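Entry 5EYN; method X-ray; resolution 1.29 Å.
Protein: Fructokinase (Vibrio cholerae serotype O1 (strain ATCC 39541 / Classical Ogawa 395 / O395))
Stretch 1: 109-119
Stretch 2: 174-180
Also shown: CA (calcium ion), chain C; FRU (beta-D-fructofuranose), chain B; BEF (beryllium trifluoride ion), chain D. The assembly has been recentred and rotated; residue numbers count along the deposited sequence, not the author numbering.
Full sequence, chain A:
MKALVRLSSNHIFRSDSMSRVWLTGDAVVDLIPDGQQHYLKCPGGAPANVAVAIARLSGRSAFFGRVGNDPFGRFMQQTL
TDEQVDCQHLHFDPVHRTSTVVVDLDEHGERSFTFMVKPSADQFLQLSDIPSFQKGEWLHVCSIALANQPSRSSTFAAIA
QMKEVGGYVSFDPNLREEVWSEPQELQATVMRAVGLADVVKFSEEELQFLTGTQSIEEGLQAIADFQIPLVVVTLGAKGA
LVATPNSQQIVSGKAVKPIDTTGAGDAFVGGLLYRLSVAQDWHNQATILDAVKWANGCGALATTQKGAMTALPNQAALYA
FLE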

# COMPACT_ATOMS: atom_id res chain seq x y z
N GLY A 109 5.11 15.06 10.81
CA GLY A 109 6.36 14.44 10.39
C GLY A 109 6.32 12.94 10.53
O GLY A 109 5.32 12.30 10.23
N GLU A 110 7.43 12.37 10.99
CA GLU A 110 7.60 10.92 11.06
C GLU A 110 6.38 10.24 11.71
O GLU A 110 5.89 9.21 11.23
CB GLU A 110 8.87 10.59 11.83
CG GLU A 110 9.14 9.12 11.95
CD GLU A 110 10.43 8.81 12.68
OE1 GLU A 110 11.03 9.73 13.28
OE2 GLU A 110 10.85 7.64 12.65
N ARG A 111 5.87 10.83 12.79
CA ARG A 111 4.75 10.23 13.51
C ARG A 111 3.48 10.18 12.66
O ARG A 111 2.54 9.44 12.97
CB ARG A 111 4.49 10.99 14.81
CG ARG A 111 5.61 10.82 15.84
CD ARG A 111 5.35 11.67 17.08
NE ARG A 111 6.36 11.43 18.12
CZ ARG A 111 7.53 12.05 18.20
NH1 ARG A 111 8.37 11.75 19.19
NH2 ARG A 111 7.88 12.96 17.30
N SER A 112 3.43 10.98 11.59
CA SER A 112 2.24 11.05 10.75
C SER A 112 2.18 10.01 9.64
O SER A 112 1.17 9.90 8.94
CB SER A 112 2.09 12.43 10.10
OG SER A 112 2.99 12.56 9.00
N PHE A 113 3.24 9.23 9.47
CA PHE A 113 3.32 8.33 8.32
C PHE A 113 3.30 6.86 8.70
O PHE A 113 3.95 6.46 9.66
CB PHE A 113 4.61 8.58 7.54
CG PHE A 113 4.76 9.99 7.06
CD1 PHE A 113 5.79 10.77 7.53
CD2 PHE A 113 3.89 10.53 6.12
CE1 PHE A 113 5.94 12.08 7.10
CE2 PHE A 113 4.04 11.84 5.68
CZ PHE A 113 5.07 12.62 6.17
N THR A 114 2.55 6.07 7.95
CA THR A 114 2.64 4.62 8.01
C THR A 114 3.05 4.11 6.64
O THR A 114 2.36 4.35 5.64
CB THR A 114 1.28 3.99 8.37
OG1 THR A 114 0.82 4.50 9.62
CG2 THR A 114 1.41 2.47 8.46
N PHE A 115 4.18 3.42 6.59
CA PHE A 115 4.70 2.87 5.35
C PHE A 115 4.12 1.50 5.07
O PHE A 115 4.37 0.55 5.81
CB PHE A 115 6.23 2.83 5.41
CG PHE A 115 6.84 4.20 5.36
CD1 PHE A 115 7.36 4.69 4.18
CD2 PHE A 115 6.81 5.02 6.47
CE1 PHE A 115 7.86 5.97 4.11
CE2 PHE A 115 7.32 6.29 6.41
CZ PHE A 115 7.83 6.78 5.23
N MET A 116 3.31 1.39 4.03
CA MET A 116 2.65 0.13 3.73
C MET A 116 3.49 -0.84 2.92
O MET A 116 3.23 -2.04 2.94
CB MET A 116 1.32 0.36 3.03
CG MET A 116 0.32 1.16 3.83
SD MET A 116 -0.02 0.49 5.46
CE MET A 116 -0.80 -1.07 5.02
N VAL A 117 4.49 -0.33 2.20
CA VAL A 117 5.31 -1.16 1.33
C VAL A 117 6.74 -1.14 1.83
O VAL A 117 7.45 -0.13 1.71
CB VAL A 117 5.23 -0.69 -0.14
CG1 VAL A 117 6.03 -1.61 -1.04
CG2 VAL A 117 3.79 -0.62 -0.62
N LYS A 118 7.16 -2.27 2.38
CA LYS A 118 8.47 -2.42 2.99
C LYS A 118 8.98 -3.82 2.67
O LYS A 118 8.41 -4.79 3.11
CB LYS A 118 8.36 -2.28 4.51
CG LYS A 118 7.89 -0.90 4.95
CD LYS A 118 8.10 -0.65 6.44
CE LYS A 118 7.40 -1.68 7.28
NZ LYS A 118 7.53 -1.36 8.73
N PRO A 119 10.06 -3.93 1.88
CA PRO A 119 10.82 -2.88 1.21
C PRO A 119 10.19 -2.49 -0.13
O PRO A 119 9.87 -3.36 -0.94
CB PRO A 119 12.19 -3.55 1.00
CG PRO A 119 11.85 -4.99 0.81
CD PRO A 119 10.68 -5.26 1.70
CA CA C . 11.57 16.26 7.19
C1 FRU B . 8.96 9.62 2.89
C2 FRU B . 7.91 10.65 3.26
C3 FRU B . 6.75 10.83 2.30
C4 FRU B . 6.46 12.30 2.32
C5 FRU B . 7.80 12.87 2.65
C6 FRU B . 7.74 14.14 3.46
O1 FRU B . 9.67 10.02 1.75
O2 FRU B . 7.41 10.27 4.51
O3 FRU B . 5.71 10.00 2.71
O4 FRU B . 6.02 12.80 1.10
O5 FRU B . 8.54 11.89 3.35
O6 FRU B . 9.03 14.61 3.76
BE BEF D . 8.80 17.07 6.10
F1 BEF D . 7.29 16.87 6.36
F2 BEF D . 9.14 17.28 4.59
F3 BEF D . 9.58 15.80 6.41
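Stretch 2 (174-180) NLREEVW

Stretch 2 runs alongside stretch 1 in the same direction. Arg 176 lies by Glu 110, with their CA atoms 5.6 Å apart, and Val 179 lies by Lys 118, at 6.4 Å between CA atoms. Asn 174 to Arg 176 are loop, and Glu 177 to Val 179 form a 3-10 segment. Arg 176 O closes that turn by accepting from Val 179 N at 3.2 Å.

Glu 110 has chi1 and chi2 both t. Its CB points sideways, but the extended chain carries the carboxylate across, where OE2 accepts from Glu 177 N at 2.8 Å, almost linearly. Water 1 links the same Glu 110 OE2 to Glu 178 N.

Arg 176 is bent at its base, with chi1 and chi2 both m, and chi3 is t. Its CG lies 3.8 Å from Phe 115 CZ, and its NE 3.4 Å from Phe 113 CD1. NE donates to fructose O2 at 3.0 Å, while NH2 donates to fructose O5 and to beryllium trifluoride F3, each at 3.1 Å. NH1 turns back to Leu 175 O at 2.9 Å. Asn 174, with chi1 between wells at -128°, binds calcium through OD1 at 2.3 Å.

Phe 113 and Phe 115 alternate with Thr 114 on the strand, so both point toward stretch 2 and Thr 114 points away. Both have chi1 m. Val 179, chi1 t, sets CG2 over one face of the Phe 115 ring, 3.6 Å from its centroid, a CH-pi contact.

Glu 178 points toward stretch 1 with chi1 p. Its carboxylate spans two partners: OE2 accepts from Phe 115 N at 2.9 Å, and OE1 forms a salt bridge with Lys 118 NZ at 2.8 Å. Lys 118 bends at chi3, m, and its NZ also donates to Glu 178 O at 3.0 Å.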

# COMPACT_ATOMS: atom_id res chain seq x y z
N ASN A 174 15.69 13.17 7.53
CA ASN A 174 14.29 12.90 7.22
C ASN A 174 13.92 11.51 7.74
O ASN A 174 13.49 10.62 7.00
CB ASN A 174 14.06 12.99 5.71
CG ASN A 174 12.93 13.90 5.36
OD1 ASN A 174 12.08 14.22 6.21
ND2 ASN A 174 12.93 14.36 4.13
N LEU A 175 14.08 11.34 9.03
CA LEU A 175 14.02 10.02 9.62
C LEU A 175 12.65 9.39 9.57
O LEU A 175 11.66 10.02 9.93
CB LEU A 175 14.49 10.06 11.06
CG LEU A 175 15.90 10.59 11.28
CD1 LEU A 175 16.22 10.60 12.78
CD2 LEU A 175 16.93 9.80 10.48
N ARG A 176 12.62 8.14 9.13
CA ARG A 176 11.42 7.32 9.11
C ARG A 176 11.84 5.93 9.57
O ARG A 176 12.14 5.04 8.76
CB ARG A 176 10.81 7.28 7.71
CG ARG A 176 10.56 8.65 7.06
CD ARG A 176 9.40 9.41 7.68
NE ARG A 176 9.16 10.59 6.87
CZ ARG A 176 9.74 11.77 7.05
NH1 ARG A 176 10.55 12.00 8.06
NH2 ARG A 176 9.48 12.75 6.20
N GLU A 177 11.89 5.74 10.89
CA GLU A 177 12.53 4.55 11.46
C GLU A 177 11.90 3.26 10.98
O GLU A 177 12.60 2.27 10.80
CB GLU A 177 12.46 4.59 12.99
CG GLU A 177 13.22 3.47 13.69
CD GLU A 177 13.12 3.60 15.19
OE1 GLU A 177 12.00 3.46 15.73
OE2 GLU A 177 14.15 3.86 15.83
N GLU A 178 10.58 3.24 10.78
CA GLU A 178 9.92 1.97 10.50
C GLU A 178 10.34 1.36 9.16
O GLU A 178 10.13 0.17 8.93
CB GLU A 178 8.40 2.08 10.55
CG GLU A 178 7.79 2.68 9.29
CD GLU A 178 6.34 2.22 9.09
OE1 GLU A 178 6.06 0.99 8.91
OE2 GLU A 178 5.48 3.07 9.14
N VAL A 179 10.93 2.16 8.29
CA VAL A 179 11.38 1.67 7.00
C VAL A 179 12.62 0.76 7.12
O VAL A 179 12.91 -0.04 6.23
CB VAL A 179 11.65 2.89 6.07
CG1 VAL A 179 12.22 2.48 4.72
CG2 VAL A 179 10.38 3.67 5.88
N TRP A 180 13.36 0.90 8.21
CA TRP A 180 14.59 0.15 8.45
C TRP A 180 14.27 -1.25 8.93
O TRP A 180 13.60 -1.43 9.94
CB TRP A 180 15.45 0.86 9.50
CG TRP A 180 15.91 2.19 9.05
CD1 TRP A 180 15.13 3.29 8.79
CD2 TRP A 180 17.24 2.58 8.75
NE1 TRP A 180 15.91 4.32 8.34
CE2 TRP A 180 17.21 3.91 8.30
CE3 TRP A 180 18.47 1.92 8.80
CZ2 TRP A 180 18.36 4.60 7.93
CZ3 TRP A 180 19.62 2.61 8.43
CH2 TRP A 180 19.55 3.93 7.99
O HOH W 1 8.87 5.51 11.55
O HOH W 2 4.26 5.07 11.62
O HOH W 3 11.43 14.73 9.08
O HOH W 4 10.69 18.25 8.26
O HOH W 5 13.93 16.63 7.98
O HOH W 6 12.42 17.37 5.28